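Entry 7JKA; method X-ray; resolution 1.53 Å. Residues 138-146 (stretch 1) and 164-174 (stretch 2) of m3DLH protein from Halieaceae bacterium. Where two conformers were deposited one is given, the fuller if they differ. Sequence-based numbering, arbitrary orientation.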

# COMPACT_ATOMS: atom_id res chain seq x y z
N ALA A 138 2.38 3.09 2.55
CA ALA A 138 1.34 3.94 1.98
C ALA A 138 0.95 5.07 2.94
O ALA A 138 0.71 6.20 2.51
CB ALA A 138 0.14 3.08 1.59
N LEU A 139 0.87 4.77 4.24
CA LEU A 139 0.55 5.81 5.22
C LEU A 139 1.69 6.80 5.39
O LEU A 139 1.44 7.99 5.63
CB LEU A 139 0.18 5.16 6.57
CG LEU A 139 -1.20 4.49 6.57
CD1 LEU A 139 -1.43 3.76 7.90
CD2 LEU A 139 -2.29 5.54 6.31
N GLU A 140 2.95 6.35 5.25
CA GLU A 140 4.05 7.31 5.25
C GLU A 140 3.95 8.26 4.06
O GLU A 140 4.21 9.46 4.19
CB GLU A 140 5.40 6.59 5.20
CG GLU A 140 5.77 5.90 6.51
CD GLU A 140 5.83 6.86 7.67
OE1 GLU A 140 6.78 7.67 7.74
OE2 GLU A 140 4.93 6.79 8.53
N LEU A 141 3.53 7.73 2.91
CA LEU A 141 3.35 8.57 1.73
C LEU A 141 2.25 9.58 1.96
O LEU A 141 2.40 10.76 1.64
CB LEU A 141 3.02 7.70 0.52
CG LEU A 141 2.80 8.43 -0.82
CD1 LEU A 141 4.05 9.22 -1.24
CD2 LEU A 141 2.45 7.38 -1.89
N ALA A 142 1.14 9.15 2.57
CA ALA A 142 0.09 10.11 2.89
C ALA A 142 0.58 11.17 3.87
O ALA A 142 0.29 12.36 3.71
CB ALA A 142 -1.12 9.37 3.46
N ARG A 143 1.32 10.74 4.90
CA ARG A 143 1.81 11.67 5.91
C ARG A 143 2.76 12.70 5.32
O ARG A 143 2.85 13.83 5.82
CB ARG A 143 2.51 10.88 7.01
CG ARG A 143 1.55 10.19 7.98
CD ARG A 143 2.32 9.25 8.90
NE ARG A 143 1.49 8.78 10.02
CZ ARG A 143 1.85 7.79 10.83
NH1 ARG A 143 3.01 7.16 10.65
NH2 ARG A 143 1.08 7.46 11.85
N SER A 144 3.47 12.33 4.26
CA SER A 144 4.40 13.26 3.62
C SER A 144 3.68 14.42 2.95
O SER A 144 4.32 15.42 2.59
CB SER A 144 5.24 12.53 2.57
OG SER A 144 4.52 12.38 1.36
N GLY A 145 2.36 14.32 2.79
CA GLY A 145 1.60 15.37 2.15
C GLY A 145 1.43 15.20 0.67
O GLY A 145 1.07 16.16 -0.02
N ALA A 146 1.67 14.00 0.16
CA ALA A 146 1.50 13.72 -1.26
C ALA A 146 0.04 13.88 -1.68
O ALA A 146 -0.90 13.73 -0.88
CB ALA A 146 2.02 12.32 -1.57
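Stretch 2 164-174: EDAGRIRGRVL

Stretch 2 runs past the C-terminal end of the helix in stretch 1 and then back along its side. It opens in the last part of a 3-10 segment, makes a type II beta turn from Asp165 to Arg168, then continues through Ile169, Arg170 and Gly171 as a loop, with Ile169 extended but Arg170 not, and enters a strand at Arg172. The register is antiparallel: Gly145 lies nearest Arg168, Ala142 nearest Ile169 and Leu139 nearest Val173, with CA–CA distances of 4.6, 5.2 and 8.5 Å, so the chains diverge toward the strand.

The turn is closed by Arg168 N donating to Asp165 O at 3.0 Å. Gly167, at phi 73°, occupies the turn position where positive phi favours glycine. Gly145 has a similar need: with phi 92° it is the first residue to leave helical phi/psi, in a Schellman motif, its N bonding Ala142 O at 3.0 Å. A CB there would be jammed against the preceding carbonyl and would lie 3.6 Å from Arg168 CD. The bare CA instead approaches Arg168 O at 3.3 Å in a CA-H...O contact, with an angle of 163° at the hydrogen.

Ile169 CA comes within 3.7 Å of Ala142 O, and the small Ala142 CB leaves the Ile169 side chain to lie against it. Ile169, with chi1 m and chi2 t, lays its longer branch along the helix: CG1 is 4.1 Å from Ala142 CB, and CD1 is 4.2 Å from Arg143 CG. One further turn back, Leu139 (m, t) points its CB sideways, but its end comes nearer and puts CD2 4.1 Å from CG1 of Val173, whose CB points toward the helix.

Arg143 is nearly extended beyond its m chi1, and its aliphatic part packs while its charged end is held by Glu140, NH1 to OE2 at 2.9 Å in a salt bridge one helical turn back. Asp165, chi1 m, points toward the helix and brings OD2 within 3.6 Å of Arg143 CB; the same oxygen is 4.4 Å from Arg143 NE but well out of the guanidinium plane, so only charge attraction operates.

Arg168 starts toward stretch 1, CB 3.4 Å from Arg143 O, but chi1 and chi2, both m, lead its end away. Arg170 starts sideways, but its end comes nearer: chi3 at p bends an otherwise m, t chain so that NH2 donates to Gly145 O at 3.0 Å, with that oxygen near the guanidinium plane. A long, multiply donating side chain suits a carbonyl beyond the helix end. Water 1 lies 2.8 Å from both Ala142 O and Ala146 O and accepts from Arg170 N at 3.1 Å, so it joins the two stretches.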

# COMPACT_ATOMS: atom_id res chain seq x y z
N GLU A 164 5.92 16.88 12.22
CA GLU A 164 5.56 17.76 11.13
C GLU A 164 4.46 17.20 10.26
O GLU A 164 4.01 17.89 9.35
CB GLU A 164 6.78 18.06 10.24
CG GLU A 164 7.41 16.84 9.62
CD GLU A 164 8.63 16.38 10.39
OE1 GLU A 164 8.59 16.33 11.65
OE2 GLU A 164 9.64 16.08 9.72
N ASP A 165 4.02 15.95 10.51
CA ASP A 165 2.99 15.32 9.70
C ASP A 165 1.59 15.81 10.04
O ASP A 165 0.64 15.44 9.33
CB ASP A 165 3.00 13.80 9.90
CG ASP A 165 4.28 13.16 9.44
OD1 ASP A 165 5.08 13.82 8.73
OD2 ASP A 165 4.46 11.97 9.79
N ALA A 166 1.42 16.57 11.11
CA ALA A 166 0.09 17.01 11.51
C ALA A 166 -0.60 17.76 10.37
O ALA A 166 -0.04 18.70 9.79
CB ALA A 166 0.18 17.89 12.75
N GLY A 167 -1.82 17.31 10.03
CA GLY A 167 -2.62 17.94 9.00
C GLY A 167 -2.17 17.70 7.57
O GLY A 167 -2.78 18.27 6.66
N ARG A 168 -1.16 16.87 7.33
CA ARG A 168 -0.67 16.72 5.97
C ARG A 168 -1.32 15.58 5.20
O ARG A 168 -1.08 15.45 3.99
CB ARG A 168 0.86 16.54 5.97
CG ARG A 168 1.64 17.79 6.38
CD ARG A 168 1.60 18.87 5.29
NE ARG A 168 2.39 20.05 5.62
CZ ARG A 168 2.26 21.24 5.04
NH1 ARG A 168 1.36 21.44 4.09
NH2 ARG A 168 3.02 22.25 5.43
N ILE A 169 -2.16 14.75 5.83
CA ILE A 169 -2.86 13.72 5.09
C ILE A 169 -4.00 14.37 4.32
O ILE A 169 -4.85 15.05 4.89
CB ILE A 169 -3.38 12.60 6.00
CG1 ILE A 169 -2.19 11.82 6.56
CG2 ILE A 169 -4.28 11.68 5.21
CD1 ILE A 169 -2.57 10.84 7.66
N ARG A 170 -3.99 14.19 3.01
CA ARG A 170 -4.94 14.87 2.16
C ARG A 170 -6.04 13.97 1.63
O ARG A 170 -7.06 14.48 1.15
CB ARG A 170 -4.21 15.53 1.00
CG ARG A 170 -3.18 16.50 1.55
CD ARG A 170 -2.16 16.85 0.53
NE ARG A 170 -2.82 17.38 -0.65
CZ ARG A 170 -2.15 17.82 -1.70
NH1 ARG A 170 -2.80 18.30 -2.75
NH2 ARG A 170 -0.83 17.80 -1.68
N GLY A 171 -5.88 12.65 1.73
CA GLY A 171 -6.84 11.71 1.19
C GLY A 171 -7.71 11.07 2.25
O GLY A 171 -7.56 11.29 3.45
N ARG A 172 -8.65 10.26 1.77
CA ARG A 172 -9.48 9.47 2.66
C ARG A 172 -8.75 8.19 3.01
O ARG A 172 -8.16 7.55 2.13
CB ARG A 172 -10.82 9.16 1.99
CG ARG A 172 -11.44 10.45 1.45
CD ARG A 172 -12.74 10.26 0.72
NE ARG A 172 -13.01 11.46 -0.06
CZ ARG A 172 -14.17 11.77 -0.62
NH1 ARG A 172 -15.21 10.95 -0.48
NH2 ARG A 172 -14.28 12.89 -1.31
N VAL A 173 -8.76 7.82 4.29
CA VAL A 173 -7.93 6.74 4.81
C VAL A 173 -8.85 5.60 5.22
O VAL A 173 -9.86 5.84 5.90
CB VAL A 173 -7.08 7.19 6.01
CG1 VAL A 173 -6.36 5.98 6.61
CG2 VAL A 173 -6.08 8.24 5.60
N LEU A 174 -8.52 4.38 4.80
CA LEU A 174 -9.20 3.16 5.25
C LEU A 174 -8.16 2.14 5.68
O LEU A 174 -7.33 1.73 4.87
CB LEU A 174 -10.09 2.58 4.15
CG LEU A 174 -10.65 1.18 4.44
CD1 LEU A 174 -11.63 1.19 5.61
CD2 LEU A 174 -11.33 0.68 3.21
O HOH W 1 -1.54 12.92 1.69